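Local atomic coordinates of processed glycerol phosphate lipoteichoic acid synthase 2 (Bacillus subtilis, PDB entry 2W8D), a protein that carries a bound magnesium ion and belongs to the sulfatase family of the alkaline phosphatase clan. Residues E55-L60 and Q226-L231; F76-Q81 and V343-N348; T128-T133 and I194-H199; I279-N284 and K362-K367. All blocks are in the same frame, centred on the assembly; numbering follows the deposited sequence.

Interaction 1. Residues E55-L60 and Q226-L231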
loop_
_atom_site.group_PDB
_atom_site.type_symbol
_atom_site.label_atom_id
_atom_site.label_comp_id
_atom_site.label_asym_id
_atom_site.label_seq_id
_atom_site.Cartn_x
_atom_site.Cartn_y
_atom_site.Cartn_z
ATOM N N GLU A 55 -4.431 2.547 -24.317
ATOM C CA GLU A 55 -4.113 2.719 -22.911
ATOM C C GLU A 55 -3.797 1.387 -22.261
ATOM O O GLU A 55 -4.393 0.365 -22.586
ATOM C CB GLU A 55 -5.266 3.391 -22.203
ATOM C CG GLU A 55 -5.559 4.800 -22.705
ATOM C CD GLU A 55 -6.890 5.313 -22.214
ATOM O OE1 GLU A 55 -7.115 5.300 -20.983
ATOM O OE2 GLU A 55 -7.718 5.721 -23.064
ATOM N N VAL A 56 -2.839 1.405 -21.340
ATOM C CA VAL A 56 -2.390 0.209 -20.672
ATOM C C VAL A 56 -3.336 -0.058 -19.523
ATOM O O VAL A 56 -3.774 -1.190 -19.330
ATOM C CB VAL A 56 -0.934 0.346 -20.127
ATOM C CG1 VAL A 56 -0.562 -0.905 -19.305
ATOM C CG2 VAL A 56 0.062 0.568 -21.261
ATOM N N THR A 57 -3.651 0.965 -18.735
ATOM C CA THR A 57 -4.584 0.747 -17.606
ATOM C C THR A 57 -5.902 1.592 -17.692
ATOM O O THR A 57 -6.144 2.468 -16.847
ATOM C CB THR A 57 -3.859 0.919 -16.254
ATOM O OG1 THR A 57 -3.268 2.218 -16.187
ATOM C CG2 THR A 57 -2.732 -0.115 -16.103
ATOM N N PRO A 58 -6.747 1.341 -18.728
ATOM C CA PRO A 58 -7.898 2.238 -18.944
ATOM C C PRO A 58 -8.884 2.365 -17.766
ATOM O O PRO A 58 -9.466 3.446 -17.575
ATOM C CB PRO A 58 -8.628 1.625 -20.179
ATOM C CG PRO A 58 -8.199 0.170 -20.215
ATOM C CD PRO A 58 -6.698 0.283 -19.753
ATOM N N PHE A 59 -9.099 1.304 -16.989
ATOM C CA PHE A 59 -9.990 1.472 -15.828
ATOM C C PHE A 59 -9.397 2.384 -14.757
ATOM O O PHE A 59 -10.077 3.279 -14.238
ATOM C CB PHE A 59 -10.410 0.142 -15.192
ATOM C CG PHE A 59 -11.582 0.276 -14.269
ATOM C CD1 PHE A 59 -12.860 0.560 -14.787
ATOM C CD2 PHE A 59 -11.405 0.172 -12.885
ATOM C CE1 PHE A 59 -13.995 0.674 -13.944
ATOM C CE2 PHE A 59 -12.493 0.299 -12.020
ATOM C CZ PHE A 59 -13.823 0.539 -12.553
ATOM N N LEU A 60 -8.124 2.153 -14.453
ATOM C CA LEU A 60 -7.425 2.896 -13.408
ATOM C C LEU A 60 -7.323 4.345 -13.840
ATOM O O LEU A 60 -7.533 5.244 -13.024
ATOM C CB LEU A 60 -6.060 2.267 -13.093
ATOM C CG LEU A 60 -6.183 0.863 -12.432
ATOM C CD1 LEU A 60 -4.811 0.189 -12.125
ATOM C CD2 LEU A 60 -7.057 0.817 -11.169
ATOM N N GLN A 226 1.566 -5.861 -20.695
ATOM C CA GLN A 226 0.539 -6.884 -20.854
ATOM C C GLN A 226 -0.064 -7.366 -19.546
ATOM O O GLN A 226 -1.284 -7.469 -19.438
ATOM C CB GLN A 226 1.093 -8.097 -21.597
ATOM C CG GLN A 226 1.523 -7.796 -22.995
ATOM C CD GLN A 226 1.545 -9.029 -23.862
ATOM O OE1 GLN A 226 1.522 -10.152 -23.361
ATOM N NE2 GLN A 226 1.585 -8.830 -25.173
ATOM N N SER A 227 0.767 -7.676 -18.550
ATOM C CA SER A 227 0.199 -8.124 -17.277
ATOM C C SER A 227 -0.417 -6.971 -16.500
ATOM O O SER A 227 -1.369 -7.169 -15.747
ATOM C CB SER A 227 1.172 -8.955 -16.419
ATOM O OG SER A 227 2.468 -8.434 -16.530
ATOM N N ALA A 228 0.094 -5.760 -16.705
ATOM C CA ALA A 228 -0.546 -4.582 -16.112
ATOM C C ALA A 228 -1.970 -4.398 -16.708
ATOM O O ALA A 228 -2.913 -4.088 -15.987
ATOM C CB ALA A 228 0.292 -3.326 -16.325
ATOM N N HIS A 229 -2.101 -4.592 -18.011
ATOM C CA HIS A 229 -3.383 -4.451 -18.703
ATOM C C HIS A 229 -4.332 -5.508 -18.153
ATOM O O HIS A 229 -5.461 -5.194 -17.856
ATOM C CB HIS A 229 -3.193 -4.576 -20.233
ATOM C CG HIS A 229 -4.445 -4.369 -21.046
ATOM N ND1 HIS A 229 -5.002 -3.127 -21.268
ATOM C CD2 HIS A 229 -5.221 -5.248 -21.728
ATOM C CE1 HIS A 229 -6.068 -3.253 -22.044
ATOM N NE2 HIS A 229 -6.217 -4.529 -22.340
ATOM N N TYR A 230 -3.844 -6.737 -17.954
ATOM C CA TYR A 230 -4.635 -7.792 -17.344
ATOM C C TYR A 230 -5.123 -7.426 -15.907
ATOM O O TYR A 230 -6.320 -7.625 -15.563
ATOM C CB TYR A 230 -3.871 -9.135 -17.387
ATOM C CG TYR A 230 -4.619 -10.289 -16.743
ATOM C CD1 TYR A 230 -5.511 -11.071 -17.482
ATOM C CD2 TYR A 230 -4.470 -10.563 -15.382
ATOM C CE1 TYR A 230 -6.212 -12.112 -16.888
ATOM C CE2 TYR A 230 -5.147 -11.581 -14.780
ATOM C CZ TYR A 230 -6.034 -12.348 -15.541
ATOM O OH TYR A 230 -6.706 -13.356 -14.946
ATOM N N LEU A 231 -4.209 -6.922 -15.080
ATOM C CA LEU A 231 -4.529 -6.403 -13.741
ATOM C C LEU A 231 -5.672 -5.370 -13.827
ATOM O O LEU A 231 -6.628 -5.425 -13.061
ATOM C CB LEU A 231 -3.283 -5.769 -13.087
ATOM C CG LEU A 231 -3.431 -5.247 -11.642
ATOM C CD1 LEU A 231 -4.213 -6.211 -10.720
ATOM C CD2 LEU A 231 -2.094 -4.938 -10.972
#
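H229 holds CG anti to its backbone N (chi1 -177°), and V56 turns CG1 anti to its own (chi1 174°); the first torsion sets CG, from which the ring reaches V56 O, and the second lays a methyl group against helix 219-244. The ring's ND1 donates its N-H to V56 O at 3.0 Å, with an N-H...O angle of 150°. This oxygen lies at the ring edge, close to the imidazole plane, although ND1 is tilted from the plane of the carbonyl it meets. The same oxygen also receives a CA-H...O contact from H229 CA, 3.3 Å away, so histidine grips it with both backbone and ring. V56 CG1 rests on A228 CB at 3.9 Å, where a small alanine lets the chain come close to the helix. T57 CG2 packs beside A228, 4.0 Å from A228 O, while the rigid P58 begins helix 58-65 and crosses H229 at about a right angle, its CD 4.1 Å from H229 ND1. Just beyond, F211 stacks on the H229 ring, and the carboxylate of D232, farther along the long helix, accepts hydrogen bonds from the backbone N of F59 and of L60. The whole joins the turn after strand 54-55 and the start of one helix to the flank of another, a buried piece of the helical packing around the mixed sheet of an alkaline-phosphatase-like alpha/beta fold.

Interaction 2. Residues F76-Q81 and V343-N348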
loop_
_atom_site.group_PDB
_atom_site.type_symbol
_atom_site.label_atom_id
_atom_site.label_comp_id
_atom_site.label_asym_id
_atom_site.label_seq_id
_atom_site.Cartn_x
_atom_site.Cartn_y
_atom_site.Cartn_z
ATOM N N PHE A 76 4.468 7.326 -2.553
ATOM C CA PHE A 76 5.636 6.502 -2.718
ATOM C C PHE A 76 5.551 5.217 -1.883
ATOM O O PHE A 76 5.159 5.251 -0.709
ATOM C CB PHE A 76 6.894 7.316 -2.322
ATOM C CG PHE A 76 7.163 8.498 -3.237
ATOM C CD1 PHE A 76 8.132 8.413 -4.247
ATOM C CD2 PHE A 76 6.444 9.697 -3.093
ATOM C CE1 PHE A 76 8.371 9.500 -5.117
ATOM C CE2 PHE A 76 6.683 10.786 -3.952
ATOM C CZ PHE A 76 7.644 10.680 -4.960
ATOM N N HIS A 77 5.990 4.094 -2.452
ATOM C CA HIS A 77 6.181 2.899 -1.602
ATOM C C HIS A 77 7.391 3.110 -0.660
ATOM O O HIS A 77 8.335 3.808 -0.996
ATOM C CB HIS A 77 6.336 1.626 -2.437
ATOM C CG HIS A 77 7.703 1.458 -3.021
ATOM N ND1 HIS A 77 8.719 0.801 -2.351
ATOM C CD2 HIS A 77 8.228 1.872 -4.201
ATOM C CE1 HIS A 77 9.811 0.817 -3.094
ATOM N NE2 HIS A 77 9.545 1.475 -4.213
ATOM N N GLN A 78 7.354 2.512 0.523
ATOM C CA GLN A 78 8.457 2.677 1.462
ATOM C C GLN A 78 9.025 1.327 1.879
ATOM O O GLN A 78 9.608 1.215 2.961
ATOM C CB GLN A 78 7.992 3.490 2.684
ATOM C CG GLN A 78 7.474 4.907 2.327
ATOM C CD GLN A 78 6.858 5.598 3.503
ATOM O OE1 GLN A 78 5.818 5.157 4.018
ATOM N NE2 GLN A 78 7.501 6.670 3.973
ATOM N N THR A 79 8.871 0.327 1.015
ATOM C CA THR A 79 9.242 -1.040 1.303
ATOM C C THR A 79 10.731 -1.296 1.223
ATOM O O THR A 79 11.490 -0.523 0.597
ATOM C CB THR A 79 8.525 -2.067 0.354
ATOM O OG1 THR A 79 8.978 -1.881 -0.982
ATOM C CG2 THR A 79 6.972 -1.940 0.413
ATOM N N GLY A 80 11.141 -2.378 1.890
ATOM C CA GLY A 80 12.510 -2.898 1.814
ATOM C C GLY A 80 12.439 -4.349 1.322
ATOM O O GLY A 80 11.648 -4.697 0.393
ATOM N N GLN A 81 13.188 -5.224 1.958
ATOM C CA GLN A 81 13.230 -6.608 1.443
ATOM C C GLN A 81 11.986 -7.496 1.621
ATOM O O GLN A 81 11.888 -8.543 0.998
ATOM C CB GLN A 81 14.482 -7.311 1.901
ATOM C CG GLN A 81 15.757 -6.498 1.519
ATOM C CD GLN A 81 17.040 -7.178 1.997
ATOM O OE1 GLN A 81 17.174 -7.555 3.163
ATOM N NE2 GLN A 81 17.972 -7.348 1.077
ATOM N N VAL A 343 7.730 15.366 3.684
ATOM C CA VAL A 343 9.079 14.884 3.558
ATOM C C VAL A 343 8.975 13.356 3.759
ATOM O O VAL A 343 8.728 12.900 4.868
ATOM C CB VAL A 343 10.001 15.533 4.629
ATOM C CG1 VAL A 343 11.420 15.110 4.428
ATOM C CG2 VAL A 343 9.919 17.099 4.586
ATOM N N ILE A 344 9.155 12.581 2.683
ATOM C CA ILE A 344 8.767 11.172 2.682
ATOM C C ILE A 344 9.989 10.289 2.823
ATOM O O ILE A 344 10.800 10.213 1.915
ATOM C CB ILE A 344 7.958 10.765 1.416
ATOM C CG1 ILE A 344 6.852 11.790 1.058
ATOM C CG2 ILE A 344 7.324 9.400 1.591
ATOM C CD1 ILE A 344 5.909 12.105 2.180
ATOM N N PRO A 345 10.140 9.620 3.974
ATOM C CA PRO A 345 11.293 8.703 4.068
ATOM C C PRO A 345 11.145 7.504 3.158
ATOM O O PRO A 345 10.014 7.032 2.914
ATOM C CB PRO A 345 11.257 8.204 5.518
ATOM C CG PRO A 345 10.376 9.131 6.247
ATOM C CD PRO A 345 9.409 9.740 5.252
ATOM N N PHE A 346 12.295 7.032 2.686
ATOM C CA PHE A 346 12.483 5.695 2.120
ATOM C C PHE A 346 13.112 4.807 3.186
ATOM O O PHE A 346 13.814 5.298 4.086
ATOM C CB PHE A 346 13.443 5.770 0.935
ATOM C CG PHE A 346 12.841 6.343 -0.299
ATOM C CD1 PHE A 346 11.577 6.932 -0.276
ATOM C CD2 PHE A 346 13.546 6.303 -1.509
ATOM C CE1 PHE A 346 11.004 7.498 -1.452
ATOM C CE2 PHE A 346 12.995 6.849 -2.679
ATOM C CZ PHE A 346 11.708 7.439 -2.647
ATOM N N ARG A 347 12.883 3.501 3.110
ATOM C CA ARG A 347 13.441 2.603 4.130
ATOM C C ARG A 347 14.996 2.728 4.296
ATOM O O ARG A 347 15.524 2.605 5.398
ATOM C CB ARG A 347 13.016 1.127 3.888
ATOM C CG ARG A 347 13.302 0.197 5.080
ATOM C CD ARG A 347 13.822 1.081 6.220
ATOM N NE ARG A 347 13.261 0.718 7.473
ATOM C CZ ARG A 347 13.688 1.123 8.650
ATOM N NH1 ARG A 347 14.713 1.955 8.767
ATOM N NH2 ARG A 347 13.071 0.648 9.715
ATOM N N ASN A 348 15.726 2.960 3.216
ATOM C CA ASN A 348 17.165 2.968 3.348
ATOM C C ASN A 348 17.707 4.339 3.819
ATOM O O ASN A 348 18.908 4.527 3.885
ATOM C CB ASN A 348 17.828 2.546 2.037
ATOM C CG ASN A 348 17.631 3.586 0.939
ATOM O OD1 ASN A 348 16.971 4.622 1.161
ATOM N ND2 ASN A 348 18.187 3.317 -0.249
HETATM O O HOH W 1 11.901 2.215 0.751
#
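F346 turns the edge of its ring to F76: F346 CZ stands 4.0 Å from F76 CD1, which lies near the plane of the F346 ring, and I352 touches both side chains. The other flat group is the Q78 amide, with P345 O close to its plane. Together they seam the two sheets of this alkaline-phosphatase-like fold, the loop leaving strand 70-76 of the large mixed sheet running beside strand 344-345, an outermost strand of the smaller antiparallel one; residues 76-80 and 344-347 run only 15° apart. Q78 carries the polar link. Its chi2 of 172° carries CD outward, and from there the amide's NE2 donates to P345 O at 2.8 Å, an N-H...O angle of 161°. Glutamine suits the spot because its amide works both ways: OE1 accepts from V311 N while NE2 serves the neighbouring strand and also packs 3.6 Å from I344 CG2. Farther on, R347 lays its aliphatic CB 3.5 Å from Q78 O; its guanidinium leads off to a salt bridge with D393 and to P97 O. T79 CB points away from 343-348, and the side chain, about 8 Å from the bound magnesium ion, touches H259 of the metal site. One water closes the seam between the backbones, donating to T79 O at 2.8 Å and accepting from R347 N at 2.9 Å.

Interaction 3. Residues T128-T133 and I194-H199; sequences TFHGNT and ITLSNH
H130 reaches across to I194 and L196 with an imidazole that changes partners along its length. CB carries CG anti to the backbone N (chi1 -175°), and CG lies 4.0 Å from I194 O. H130 ND1 then donates to I194 O at 2.9 Å and 158°, the carbonyl oxygen sitting in the ring plane at the edge, and also packs 3.3 Å from I194 CB. CE1 meets a methyl group, L196 CD2, at 3.6 Å, and NE2 passes L196 CD2 at 4.1 Å. Histidine thus supplies an N-H and a C-H edge side by side. I194 O is gripped again by a water that accepts from G131 N, while I194 N donates almost straight to F129 O at 3.1 Å. L196 packs beside G131, CD1 3.5 Å from G131 O; its own carbonyl accepts from H199 ND1, whose ring bonds through NE2 to the phosphothreonine at position 84. Strand 125-130 lies between strands 150-152 and 189-194 of the mixed sheet, with R139 of helix 139-145 touching H130 and I194, and D171 of helix 171-183 holding L196 N.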
loop_
_atom_site.group_PDB
_atom_site.type_symbol
_atom_site.label_atom_id
_atom_site.label_comp_id
_atom_site.label_asym_id
_atom_site.label_seq_id
_atom_site.Cartn_x
_atom_site.Cartn_y
_atom_site.Cartn_z
ATOM N N THR A 128 -8.450 -11.449 5.029
ATOM C CA THR A 128 -7.593 -11.287 3.862
ATOM C C THR A 128 -7.984 -12.296 2.800
ATOM O O THR A 128 -8.344 -13.421 3.144
ATOM C CB THR A 128 -6.131 -11.519 4.236
ATOM O OG1 THR A 128 -5.742 -10.538 5.207
ATOM C CG2 THR A 128 -5.232 -11.445 3.000
ATOM N N PHE A 129 -7.910 -11.893 1.521
ATOM C CA PHE A 129 -8.102 -12.801 0.394
ATOM C C PHE A 129 -6.815 -12.890 -0.386
ATOM O O PHE A 129 -6.181 -11.879 -0.658
ATOM C CB PHE A 129 -9.216 -12.294 -0.516
ATOM C CG PHE A 129 -10.545 -12.207 0.165
ATOM C CD1 PHE A 129 -11.495 -13.216 -0.001
ATOM C CD2 PHE A 129 -10.835 -11.145 1.021
ATOM C CE1 PHE A 129 -12.707 -13.149 0.651
ATOM C CE2 PHE A 129 -12.064 -11.074 1.682
ATOM C CZ PHE A 129 -12.994 -12.076 1.497
ATOM N N HIS A 130 -6.417 -14.082 -0.777
ATOM C CA HIS A 130 -5.182 -14.233 -1.521
ATOM C C HIS A 130 -5.131 -15.624 -2.115
ATOM O O HIS A 130 -5.457 -16.605 -1.449
ATOM C CB HIS A 130 -4.018 -14.024 -0.579
ATOM C CG HIS A 130 -2.686 -14.046 -1.244
ATOM N ND1 HIS A 130 -2.347 -13.177 -2.262
ATOM C CD2 HIS A 130 -1.605 -14.824 -1.032
ATOM C CE1 HIS A 130 -1.112 -13.428 -2.650
ATOM N NE2 HIS A 130 -0.638 -14.417 -1.915
ATOM N N GLY A 131 -4.745 -15.705 -3.385
ATOM C CA GLY A 131 -4.798 -16.968 -4.117
ATOM C C GLY A 131 -3.532 -17.790 -4.012
ATOM O O GLY A 131 -3.083 -18.327 -5.007
ATOM N N ASN A 132 -2.953 -17.883 -2.818
ATOM C CA ASN A 132 -1.715 -18.630 -2.601
ATOM C C ASN A 132 -1.738 -19.157 -1.172
ATOM O O ASN A 132 -2.559 -18.710 -0.383
ATOM C CB ASN A 132 -0.479 -17.742 -2.846
ATOM C CG ASN A 132 0.857 -18.544 -2.879
ATOM O OD1 ASN A 132 0.865 -19.768 -2.893
ATOM N ND2 ASN A 132 1.974 -17.836 -2.892
ATOM N N THR A 133 -0.870 -20.101 -0.838
ATOM C CA THR A 133 -0.897 -20.658 0.496
ATOM C C THR A 133 -0.637 -19.582 1.567
ATOM O O THR A 133 0.075 -18.612 1.336
ATOM C CB THR A 133 0.017 -21.903 0.650
ATOM O OG1 THR A 133 -0.069 -22.378 1.994
ATOM C CG2 THR A 133 1.482 -21.583 0.336
ATOM N N ILE A 194 -5.058 -9.385 -2.020
ATOM C CA ILE A 194 -3.667 -9.347 -2.480
ATOM C C ILE A 194 -3.562 -10.015 -3.850
ATOM O O ILE A 194 -3.650 -11.245 -3.955
ATOM C CB ILE A 194 -2.680 -10.018 -1.478
ATOM C CG1 ILE A 194 -3.014 -9.662 -0.012
ATOM C CG2 ILE A 194 -1.169 -9.713 -1.896
ATOM C CD1 ILE A 194 -2.867 -8.186 0.369
ATOM N N THR A 195 -3.404 -9.199 -4.893
ATOM C CA THR A 195 -3.328 -9.698 -6.266
ATOM C C THR A 195 -1.979 -10.370 -6.462
ATOM O O THR A 195 -1.072 -10.119 -5.698
ATOM C CB THR A 195 -3.554 -8.574 -7.331
ATOM O OG1 THR A 195 -2.493 -7.581 -7.295
ATOM C CG2 THR A 195 -4.901 -7.915 -7.097
ATOM N N LEU A 196 -1.860 -11.175 -7.516
ATOM C CA LEU A 196 -0.702 -12.024 -7.821
ATOM C C LEU A 196 -0.145 -11.926 -9.239
ATOM O O LEU A 196 1.048 -12.213 -9.447
ATOM C CB LEU A 196 -1.109 -13.491 -7.661
ATOM C CG LEU A 196 -0.908 -14.024 -6.252
ATOM C CD1 LEU A 196 -1.394 -15.449 -6.126
ATOM C CD2 LEU A 196 0.570 -13.850 -5.811
ATOM N N SER A 197 -1.012 -11.621 -10.209
ATOM C CA SER A 197 -0.733 -11.824 -11.617
ATOM C C SER A 197 0.370 -10.909 -12.171
ATOM O O SER A 197 1.120 -11.339 -13.026
ATOM C CB SER A 197 -2.013 -11.648 -12.453
ATOM O OG SER A 197 -2.847 -12.815 -12.445
ATOM N N ASN A 198 0.486 -9.670 -11.690
ATOM C CA ASN A 198 1.513 -8.769 -12.234
ATOM C C ASN A 198 2.876 -8.947 -11.539
ATOM O O ASN A 198 3.463 -7.969 -11.052
ATOM C CB ASN A 198 1.052 -7.300 -12.184
ATOM C CG ASN A 198 1.858 -6.404 -13.090
ATOM O OD1 ASN A 198 2.138 -6.762 -14.247
ATOM N ND2 ASN A 198 2.227 -5.218 -12.587
ATOM N N HIS A 199 3.351 -10.197 -11.479
ATOM C CA HIS A 199 4.618 -10.563 -10.818
ATOM C C HIS A 199 5.714 -10.707 -11.840
ATOM O O HIS A 199 5.467 -11.213 -12.931
ATOM C CB HIS A 199 4.489 -11.889 -10.049
ATOM C CG HIS A 199 4.447 -11.725 -8.556
ATOM N ND1 HIS A 199 3.371 -12.133 -7.787
ATOM C CD2 HIS A 199 5.339 -11.174 -7.690
ATOM C CE1 HIS A 199 3.612 -11.863 -6.515
ATOM N NE2 HIS A 199 4.796 -11.278 -6.429
HETATM O O HOH W 2 -4.518 -13.440 -5.189
#

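Interaction 4. Residues I279-N284 and K362-K367; sequences ITDYDN and KYYDTK
D281 and Y282, in the first turn of helix 281-286, pack on Y364 of strand 362-365 in the small antiparallel sheet and on T366 just after it, a helix-on-sheet contact introduced by a capping box. In that box T280 OG1 accepts from D283 N at 3.3 Å, and D283 OD2 accepts in return from T280 N, a short-chain pair well suited to a helix start. D281 follows, its CB 4.0 Å from Y364 OH and its carboxylate nearly perpendicular to the tyrosine ring; a water donates to D281 OD2 and accepts from Y364 OH, both at 2.6 Å. Y282 comes next and does most of the work. Its CB sits over the centre of the Y364 ring face, 4.0 Å from the centroid, a CH-pi contact, and the two side chains slide past each other in opposite directions. CG stands anti to the backbone N (chi1 164°), and chi2 of 84° turns the ring, whose CD1 lies 3.8 Å from Y364 CB. A tyrosine has the length to go on past the strand's end, where Y282 OH donates to T366 O at 2.7 Å.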
loop_
_atom_site.group_PDB
_atom_site.type_symbol
_atom_site.label_atom_id
_atom_site.label_comp_id
_atom_site.label_asym_id
_atom_site.label_seq_id
_atom_site.Cartn_x
_atom_site.Cartn_y
_atom_site.Cartn_z
ATOM N N ILE A 279 18.423 6.618 -17.615
ATOM C CA ILE A 279 17.770 6.691 -16.314
ATOM C C ILE A 279 18.852 7.006 -15.295
ATOM O O ILE A 279 19.715 6.173 -15.057
ATOM C CB ILE A 279 17.087 5.331 -15.943
ATOM C CG1 ILE A 279 15.871 5.038 -16.839
ATOM C CG2 ILE A 279 16.672 5.278 -14.448
ATOM C CD1 ILE A 279 14.849 6.154 -16.931
ATOM N N THR A 280 18.817 8.192 -14.696
ATOM C CA THR A 280 19.742 8.522 -13.583
ATOM C C THR A 280 19.230 8.034 -12.200
ATOM O O THR A 280 18.102 7.536 -12.083
ATOM C CB THR A 280 19.984 10.044 -13.528
ATOM O OG1 THR A 280 18.729 10.718 -13.346
ATOM C CG2 THR A 280 20.667 10.563 -14.820
ATOM N N ASP A 281 20.027 8.197 -11.147
ATOM C CA ASP A 281 19.587 7.926 -9.753
ATOM C C ASP A 281 18.350 8.730 -9.415
ATOM O O ASP A 281 17.429 8.229 -8.791
ATOM C CB ASP A 281 20.657 8.368 -8.735
ATOM C CG ASP A 281 21.824 7.391 -8.593
ATOM O OD1 ASP A 281 21.726 6.212 -8.997
ATOM O OD2 ASP A 281 22.869 7.842 -8.056
ATOM N N TYR A 282 18.373 10.000 -9.799
ATOM C CA TYR A 282 17.261 10.909 -9.634
ATOM C C TYR A 282 15.998 10.358 -10.340
ATOM O O TYR A 282 14.943 10.340 -9.735
ATOM C CB TYR A 282 17.634 12.345 -10.119
ATOM C CG TYR A 282 16.407 13.202 -10.331
ATOM C CD1 TYR A 282 15.819 13.878 -9.258
ATOM C CD2 TYR A 282 15.785 13.273 -11.584
ATOM C CE1 TYR A 282 14.674 14.607 -9.416
ATOM C CE2 TYR A 282 14.595 14.015 -11.775
ATOM C CZ TYR A 282 14.047 14.674 -10.681
ATOM O OH TYR A 282 12.888 15.416 -10.802
ATOM N N ASP A 283 16.093 9.938 -11.610
ATOM C CA ASP A 283 14.914 9.452 -12.362
ATOM C C ASP A 283 14.354 8.212 -11.688
ATOM O O ASP A 283 13.153 8.123 -11.474
ATOM C CB ASP A 283 15.226 9.123 -13.834
ATOM C CG ASP A 283 15.796 10.302 -14.611
ATOM O OD1 ASP A 283 15.352 11.451 -14.390
ATOM O OD2 ASP A 283 16.684 10.082 -15.482
ATOM N N ASN A 284 15.232 7.269 -11.342
ATOM C CA ASN A 284 14.832 6.117 -10.567
ATOM C C ASN A 284 14.089 6.421 -9.258
ATOM O O ASN A 284 13.140 5.722 -8.918
ATOM C CB ASN A 284 15.975 5.168 -10.298
ATOM C CG ASN A 284 15.473 3.823 -9.848
ATOM O OD1 ASN A 284 14.733 3.155 -10.579
ATOM N ND2 ASN A 284 15.811 3.436 -8.622
ATOM N N LYS A 362 23.492 12.172 -2.134
ATOM C CA LYS A 362 23.399 13.310 -3.044
ATOM C C LYS A 362 21.996 13.964 -3.004
ATOM O O LYS A 362 20.973 13.280 -2.874
ATOM C CB LYS A 362 23.752 12.885 -4.467
ATOM C CG LYS A 362 25.218 12.585 -4.660
ATOM C CD LYS A 362 25.425 11.986 -6.056
ATOM C CE LYS A 362 26.857 12.139 -6.571
ATOM N NZ LYS A 362 27.830 11.328 -5.790
ATOM N N TYR A 363 21.966 15.285 -3.143
ATOM C CA TYR A 363 20.709 16.010 -3.181
ATOM C C TYR A 363 20.408 16.584 -4.557
ATOM O O TYR A 363 21.267 17.193 -5.212
ATOM C CB TYR A 363 20.718 17.179 -2.223
ATOM C CG TYR A 363 20.567 16.847 -0.775
ATOM C CD1 TYR A 363 19.302 16.798 -0.176
ATOM C CD2 TYR A 363 21.685 16.648 0.032
ATOM C CE1 TYR A 363 19.170 16.527 1.190
ATOM C CE2 TYR A 363 21.552 16.376 1.371
ATOM C CZ TYR A 363 20.298 16.327 1.944
ATOM O OH TYR A 363 20.173 16.055 3.292
ATOM N N TYR A 364 19.153 16.443 -4.951
ATOM C CA TYR A 364 18.694 16.994 -6.191
ATOM C C TYR A 364 17.488 17.846 -5.915
ATOM O O TYR A 364 16.753 17.593 -4.943
ATOM C CB TYR A 364 18.300 15.881 -7.151
ATOM C CG TYR A 364 19.378 14.859 -7.375
ATOM C CD1 TYR A 364 20.223 14.933 -8.471
ATOM C CD2 TYR A 364 19.531 13.800 -6.493
ATOM C CE1 TYR A 364 21.222 13.970 -8.671
ATOM C CE2 TYR A 364 20.514 12.829 -6.689
ATOM C CZ TYR A 364 21.338 12.915 -7.772
ATOM O OH TYR A 364 22.296 11.952 -7.919
ATOM N N ASP A 365 17.283 18.848 -6.768
ATOM C CA ASP A 365 16.039 19.586 -6.728
ATOM C C ASP A 365 14.919 18.671 -7.228
ATOM O O ASP A 365 14.975 18.167 -8.343
ATOM C CB ASP A 365 16.114 20.857 -7.582
ATOM C CG ASP A 365 14.802 21.615 -7.586
ATOM O OD1 ASP A 365 14.413 22.144 -6.517
ATOM O OD2 ASP A 365 14.145 21.653 -8.649
ATOM N N THR A 366 13.919 18.440 -6.388
ATOM C CA THR A 366 12.836 17.530 -6.739
ATOM C C THR A 366 12.141 17.922 -8.044
ATOM O O THR A 366 11.898 17.062 -8.887
ATOM C CB THR A 366 11.800 17.417 -5.627
ATOM O OG1 THR A 366 12.380 16.713 -4.528
ATOM C CG2 THR A 366 10.576 16.596 -6.103
ATOM N N LYS A 367 11.862 19.213 -8.210
ATOM C CA LYS A 367 11.207 19.725 -9.424
ATOM C C LYS A 367 12.027 19.499 -10.701
ATOM O O LYS A 367 11.488 19.000 -11.693
ATOM C CB LYS A 367 10.877 21.221 -9.305
ATOM C CG LYS A 367 9.365 21.571 -9.185
ATOM C CD LYS A 367 8.949 21.843 -7.709
ATOM C CE LYS A 367 9.197 23.319 -7.299
ATOM N NZ LYS A 367 9.581 23.475 -5.853
HETATM O O HOH W 3 22.696 9.875 -6.377
#

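Along the chain, interaction 3 falls wholly within the span bridged by interaction 1, whereas interactions 1 and 2 alternate their segments, as do interactions 2 and 4. Interactions 1 and 3, their centres 17 Å apart, meet directly: S227 on helix 219-244 probably hydrogen-bonds N198 in the loop after strand 189-194. Interactions 2 and 4 have centres 15 Å apart and do not touch, but both reach the five-stranded antiparallel sheet, at strands 344-345 and 362-365. The first pair joins helix 219-244 and loops next to the large mixed sheet, while the second joins the smaller sheet to the loop after strand 70-76 and to helix 281-286. Interactions 3 and 4 lie farthest apart, about 33 Å between centres.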